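Local coordinates for protein exodeoxyribonuclease III (Methanosarcina mazei, PDB 5J8N) that probably acts as a magnesium- or manganese-dependent DNA repair nuclease, cutting at abasic sites and trimming strands from the 3' end, at residues A[21-24]-A[25-29]. The protein carries 3 engineered substitutions. Numbering follows the deposited sequence.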
loop_
_atom_site.group_PDB
_atom_site.type_symbol
_atom_site.label_atom_id
_atom_site.label_comp_id
_atom_site.label_asym_id
_atom_site.label_seq_id
_atom_site.Cartn_x
_atom_site.Cartn_y
_atom_site.Cartn_z
ATOM N N GLY A 21 4.234 5.450 -17.446
ATOM C CA GLY A 21 3.776 4.072 -17.529
ATOM C C GLY A 21 2.562 3.738 -16.708
ATOM O O GLY A 21 2.029 2.609 -16.852
ATOM N N PHE A 22 2.171 4.597 -15.763
ATOM C CA PHE A 22 1.034 4.215 -14.964
ATOM C C PHE A 22 -0.189 3.981 -15.844
ATOM O O PHE A 22 -0.950 3.027 -15.596
ATOM C CB PHE A 22 0.718 5.252 -13.865
ATOM C CG PHE A 22 -0.544 4.899 -13.149
ATOM C CD1 PHE A 22 -0.537 3.806 -12.294
ATOM C CD2 PHE A 22 -1.741 5.516 -13.487
ATOM C CE1 PHE A 22 -1.712 3.367 -11.713
ATOM C CE2 PHE A 22 -2.919 5.089 -12.857
ATOM C CZ PHE A 22 -2.889 4.033 -12.023
ATOM N N LEU A 23 -0.421 4.820 -16.839
ATOM C CA LEU A 23 -1.577 4.638 -17.680
ATOM C C LEU A 23 -1.450 3.327 -18.435
ATOM O O LEU A 23 -2.443 2.620 -18.652
ATOM C CB LEU A 23 -1.727 5.803 -18.647
ATOM C CG LEU A 23 -3.082 6.382 -18.944
ATOM C CD1 LEU A 23 -3.748 6.807 -17.649
ATOM C CD2 LEU A 23 -2.762 7.581 -19.827
ATOM N N ASP A 24 -0.239 2.997 -18.870
ATOM C CA ASP A 24 -0.083 1.711 -19.566
ATOM C C ASP A 24 -0.499 0.554 -18.656
ATOM O O ASP A 24 -1.191 -0.389 -19.086
ATOM C CB ASP A 24 1.368 1.474 -20.029
ATOM C CG ASP A 24 1.875 2.522 -21.001
ATOM O OD1 ASP A 24 1.079 3.228 -21.660
ATOM O OD2 ASP A 24 3.105 2.616 -21.065
ATOM N N LEU A 25 -0.090 0.640 -17.388
ATOM C CA LEU A 25 -0.401 -0.429 -16.453
ATOM C C LEU A 25 -1.907 -0.547 -16.288
ATOM O O LEU A 25 -2.476 -1.631 -16.302
ATOM C CB LEU A 25 0.261 -0.149 -15.119
ATOM C CG LEU A 25 0.094 -1.107 -13.958
ATOM C CD1 LEU A 25 1.276 -0.963 -12.976
ATOM C CD2 LEU A 25 -1.190 -0.779 -13.289
ATOM N N LEU A 26 -2.574 0.582 -16.141
ATOM C CA LEU A 26 -4.008 0.543 -15.926
ATOM C C LEU A 26 -4.755 0.113 -17.167
ATOM O O LEU A 26 -5.588 -0.814 -17.090
ATOM C CB LEU A 26 -4.463 1.939 -15.443
ATOM C CG LEU A 26 -5.928 2.053 -15.062
ATOM C CD1 LEU A 26 -6.360 1.082 -13.970
ATOM C CD2 LEU A 26 -6.169 3.527 -14.648
ATOM N N LEU A 27 -4.465 0.724 -18.317
ATOM C CA LEU A 27 -5.249 0.499 -19.523
ATOM C C LEU A 27 -5.029 -0.891 -20.164
ATOM O O LEU A 27 -5.778 -1.271 -21.051
ATOM C CB LEU A 27 -4.923 1.560 -20.573
ATOM C CG LEU A 27 -5.333 2.984 -20.174
ATOM C CD1 LEU A 27 -5.020 3.898 -21.314
ATOM C CD2 LEU A 27 -6.801 3.048 -19.834
ATOM N N GLU A 28 -4.011 -1.602 -19.695
ATOM C CA GLU A 28 -3.780 -2.960 -20.142
ATOM C C GLU A 28 -4.887 -3.907 -19.640
ATOM O O GLU A 28 -5.105 -4.988 -20.198
ATOM C CB GLU A 28 -2.404 -3.428 -19.625
ATOM C CG GLU A 28 -1.940 -4.745 -20.244
ATOM C CD GLU A 28 -0.553 -5.116 -19.773
ATOM O OE1 GLU A 28 -0.208 -4.929 -18.588
ATOM O OE2 GLU A 28 0.180 -5.609 -20.661
ATOM N N HIS A 29 -5.554 -3.503 -18.570
ATOM C CA HIS A 29 -6.654 -4.316 -17.984
ATOM C C HIS A 29 -6.192 -5.651 -17.385
ATOM O O HIS A 29 -6.995 -6.549 -17.174
ATOM C CB HIS A 29 -7.749 -4.527 -19.025
ATOM C CG HIS A 29 -8.706 -3.394 -19.069
ATOM N ND1 HIS A 29 -9.958 -3.484 -18.507
ATOM C CD2 HIS A 29 -8.563 -2.121 -19.492
ATOM C CE1 HIS A 29 -10.573 -2.324 -18.641
ATOM N NE2 HIS A 29 -9.748 -1.481 -19.233
#
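Leu27 lies alongside Leu23, one turn further down the short helix 22-27, both side chains pointing the same way. Followed outward from the backbone, Leu27 first brings CB to 3.3 Å from the carbonyl oxygen of Leu23. With CG set beside its own backbone N (chi1 -65°), the chain folds back toward the preceding turn, so CG also rests against that oxygen. Of the two methyls it is CD1 that reaches the neighbouring side chain, 3.9 Å from Leu23 CG. The same Leu23 oxygen accepts the Leu27 amide, N to O 2.8 Å, in a nearly straight bond.

On the buried side, Phe22 meets Leu26 in the same i to i+4 spacing. CE2 of the ring approaches Leu26 CD2 at 4.0 Å, while CE1 lies more loosely near Leu25 CD2; both methyls come at the ring obliquely. Backbone bonds of the same spacing run alongside: Leu25 N to Gly21 O, 2.9 Å, opens the set from the N-cap glycine, and Leu26 N to Phe22 O follows. The last, Glu28 N to Asp24 O, is weak at 3.1 Å and bent to 134°. His29 then takes a positive phi and its amide turns back to Leu26 O.

This is plain packing, about 14 Å between the Phe22 side chain and the bound magnesium ion. Asp24 and Glu28 are exposed, and Leu27 borders the loop residues Ile53 and Gln54. The short helix lies on one sheet of the DNase I-like fold. Phe22 and Leu25 pack on Trp9 of strand 3-10 and on Val34 of the neighbouring parallel strand 33-37. Leu26 also reaches Val34, and Phe22 touches Leu14 and Ala17 of helix 14-18.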